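Local coordinates for rhizobiales Sp. Pch2 (Marine metagenome, PDB 6PB3), which acts as a Trip13/Pch2-like AAA+ ATPase remodeller that regulates, with HORMA domain proteins, bacterial cGAS-like enzymes in bacteriophage immunity, at the interface of chains A and B. Residues are numbered along the deposited sequence; one frame, centred on the assembly and turned at random. Chains: chain A/B, Rhizobiales Sp. Pch2.

The interface of chains A and B. Residues chain A 38, 218-220, 222; chain B 269, 273-274, 278, 301.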
ATOM      1  N   ARG A  38      17.136 -14.330 -29.663  1.00 56.52           N
ATOM      2  CA  ARG A  38      18.040 -13.690 -28.709  1.00 58.73           C
ATOM      3  C   ARG A  38      18.523 -14.682 -27.657  1.00 53.31           C
ATOM      4  O   ARG A  38      19.720 -14.754 -27.357  1.00 53.29           O
ATOM      5  CB  ARG A  38      17.362 -12.496 -28.040  1.00 55.22           C
ATOM      6  CG  ARG A  38      17.030 -11.372 -28.979  1.00 58.19           C
ATOM      7  CD  ARG A  38      16.323 -10.232 -28.220  1.00 56.66           C
ATOM      8  NE  ARG A  38      15.799  -9.250 -29.161  1.00 64.21           N
ATOM      9  CZ  ARG A  38      14.985  -8.251 -28.836  1.00 78.50           C
ATOM     10  NH1 ARG A  38      14.586  -8.082 -27.584  1.00 81.45           N
ATOM     11  NH2 ARG A  38      14.572  -7.415 -29.773  1.00 85.38           N
ATOM     12  N   ALA A 218      24.076 -11.273 -18.319  1.00 49.94           N
ATOM     13  CA  ALA A 218      24.624 -10.871 -19.604  1.00 49.97           C
ATOM     14  C   ALA A 218      23.530 -10.309 -20.480  1.00 52.88           C
ATOM     15  O   ALA A 218      23.747  -9.345 -21.216  1.00 50.16           O
ATOM     16  CB  ALA A 218      25.288 -12.056 -20.291  1.00 46.54           C
ATOM     17  N   GLU A 219      22.341 -10.889 -20.399  1.00 46.75           N
ATOM     18  CA  GLU A 219      21.207 -10.337 -21.113  1.00 46.35           C
ATOM     19  C   GLU A 219      19.953 -10.582 -20.303  1.00 43.85           C
ATOM     20  O   GLU A 219      19.805 -11.628 -19.667  1.00 48.01           O
ATOM     21  CB  GLU A 219      21.051 -10.951 -22.520  1.00 48.99           C
ATOM     22  CG  GLU A 219      19.985 -10.246 -23.348  1.00 49.67           C
ATOM     23  CD  GLU A 219      19.798 -10.831 -24.724  1.00 51.95           C
ATOM     24  OE1 GLU A 219      20.423 -11.853 -25.044  1.00 57.01           O
ATOM     25  OE2 GLU A 219      19.003 -10.265 -25.495  1.00 53.54           O
ATOM     26  N   ILE A 220      19.061  -9.600 -20.333  1.00 46.69           N
ATOM     27  CA  ILE A 220      17.709  -9.718 -19.815  1.00 45.31           C
ATOM     28  C   ILE A 220      16.769  -9.686 -21.011  1.00 53.51           C
ATOM     29  O   ILE A 220      16.840  -8.766 -21.834  1.00 50.67           O
ATOM     30  CB  ILE A 220      17.389  -8.582 -18.830  1.00 43.41           C
ATOM     31  CG1 ILE A 220      18.425  -8.546 -17.681  1.00 47.73           C
ATOM     32  CG2 ILE A 220      15.946  -8.725 -18.323  1.00 50.58           C
ATOM     33  CD1 ILE A 220      18.255  -7.332 -16.709  1.00 52.60           C
ATOM     34  N   THR A 222      12.778  -9.757 -22.133  1.00 50.13           N
ATOM     35  CA  THR A 222      11.526  -9.433 -21.479  1.00 54.76           C
ATOM     36  C   THR A 222      10.339  -9.976 -22.264  1.00 57.92           C
ATOM     37  O   THR A 222      10.325  -9.947 -23.501  1.00 55.88           O
ATOM     38  CB  THR A 222      11.396  -7.922 -21.266  1.00 59.27           C
ATOM     39  OG1 THR A 222      11.549  -7.232 -22.516  1.00 70.60           O
ATOM     40  CG2 THR A 222      12.496  -7.444 -20.292  1.00 53.51           C
TER
ATOM     41  N   SER B 269      20.660  -0.053 -17.325  1.00 46.83           N
ATOM     42  CA  SER B 269      20.454  -1.484 -17.535  1.00 50.51           C
ATOM     43  C   SER B 269      19.720  -1.773 -18.839  1.00 54.37           C
ATOM     44  O   SER B 269      20.105  -2.682 -19.584  1.00 53.14           O
ATOM     45  CB  SER B 269      19.671  -2.064 -16.365  1.00 50.60           C
ATOM     46  OG  SER B 269      19.506  -3.449 -16.547  1.00 51.90           O
ATOM     47  N   GLN B 273      22.073  -4.221 -20.803  1.00 52.29           N
ATOM     48  CA  GLN B 273      21.677  -5.618 -20.640  1.00 49.55           C
ATOM     49  C   GLN B 273      20.525  -6.046 -21.545  1.00 47.13           C
ATOM     50  O   GLN B 273      20.227  -7.251 -21.613  1.00 57.41           O
ATOM     51  CB  GLN B 273      21.304  -5.884 -19.173  1.00 52.05           C
ATOM     52  CG  GLN B 273      22.491  -5.667 -18.179  1.00 47.59           C
ATOM     53  CD  GLN B 273      22.062  -5.910 -16.742  1.00 55.77           C
ATOM     54  OE1 GLN B 273      21.469  -5.039 -16.112  1.00 55.26           O
ATOM     55  NE2 GLN B 273      22.318  -7.103 -16.236  1.00 52.99           N
ATOM     56  N   ARG B 274      19.857  -5.112 -22.228  1.00 48.52           N
ATOM     57  CA  ARG B 274      18.795  -5.497 -23.161  1.00 52.24           C
ATOM     58  C   ARG B 274      19.063  -4.988 -24.567  1.00 57.81           C
ATOM     59  O   ARG B 274      19.226  -5.800 -25.483  1.00 51.61           O
ATOM     60  CB  ARG B 274      17.423  -5.005 -22.664  1.00 52.27           C
ATOM     61  CG  ARG B 274      17.043  -5.507 -21.261  1.00 53.19           C
ATOM     62  CD  ARG B 274      15.814  -4.788 -20.688  1.00 54.78           C
ATOM     63  NE  ARG B 274      14.599  -5.019 -21.477  1.00 61.07           N
ATOM     64  CZ  ARG B 274      13.573  -4.172 -21.531  1.00 63.28           C
ATOM     65  NH1 ARG B 274      13.617  -3.026 -20.847  1.00 66.05           N
ATOM     66  NH2 ARG B 274      12.504  -4.463 -22.269  1.00 66.53           N
ATOM     67  N   SER B 278      20.652  -7.113 -27.910  1.00 51.02           N
ATOM     68  CA  SER B 278      19.669  -7.396 -28.950  1.00 55.38           C
ATOM     69  C   SER B 278      20.144  -6.881 -30.298  1.00 50.22           C
ATOM     70  O   SER B 278      19.906  -7.507 -31.331  1.00 55.34           O
ATOM     71  CB  SER B 278      18.311  -6.768 -28.602  1.00 61.47           C
ATOM     72  OG  SER B 278      17.786  -7.289 -27.385  1.00 62.62           O
HETATM   73  N   MSE B 301      10.963  -2.056 -27.896  1.00 59.39           N
HETATM   74  CA  MSE B 301      11.367  -2.441 -26.569  1.00 59.25           C
HETATM   75  C   MSE B 301      10.860  -1.407 -25.555  1.00 77.80           C
HETATM   76  O   MSE B 301      11.087  -0.205 -25.717  1.00 75.64           O
HETATM   77  CB  MSE B 301      12.892  -2.581 -26.530  1.00 57.80           C
HETATM   78  CG  MSE B 301      13.470  -2.948 -25.189  1.00 68.68           C
HETATM   79 SE   MSE B 301      15.428  -3.003 -25.333  1.00 83.48          SE
HETATM   80  CE  MSE B 301      15.561  -4.660 -26.423  1.00 70.53           C
TER
HETATM   81  O   HOH W   1      17.969  -9.313 -31.409  1.00 58.33           O
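A:Ile220 and B:Arg274 hide the most surface in this patch, 64 and 53 Å² respectively, where strand 219-223 of one AAA+ subunit lies against helix 268-283 of its neighbour. The two chains are copies of one protein in a deposited hexamer and are not related by an exact two-fold; such contacts between adjacent subunits fit the ring assembly usual for AAA+ remodellers. The strand is tied to the helix through its backbone: A:Ile220 N donates to B:Gln273 O at 2.9 Å, nearly straight at the hydrogen (167°). Beyond this bond the isoleucine tip, A:Ile220 CD1, rests over the face of the B:Gln273 amide, 4.1 Å from CD, while the two side chains cross obliquely. That amide is steadied within its own helix, since B:Ser269 OG donates to B:Gln273 OE1.

B:Arg274 packs against the root of the same isoleucine, its CG 3.9 Å from A:Ile220 CB. The chain then bends at chi3 (63°) and meets A:Thr222 at about a right angle. B:Arg274 NH2 donates to the hydroxyl A:Thr222 OG1 at 2.9 Å, but the bond is bent at the hydrogen (135°) and the oxygen is tilted from the guanidinium plane. The methyl A:Thr222 CG2 lies over the same face, nearest B:Arg274 NE at 3.4 Å. The opposite face is covered by the selenium of B:Met301, which sits over its centre and backs the arginine from within chain B.

Farther along the helix, B:Ser278 OG lies 3.0 Å above the plane of the A:Arg38 guanidinium, offset toward its rim. Standing over the face rather than opposite an N-H, it reads as packing; its own hydrogen goes to B:Arg274 O. Water 1 adds a polar link: it lies 3.1 Å from A:Arg38 NE. On its other side, water 1 O is 2.6 Å from the backbone oxygen B:Ser278 O.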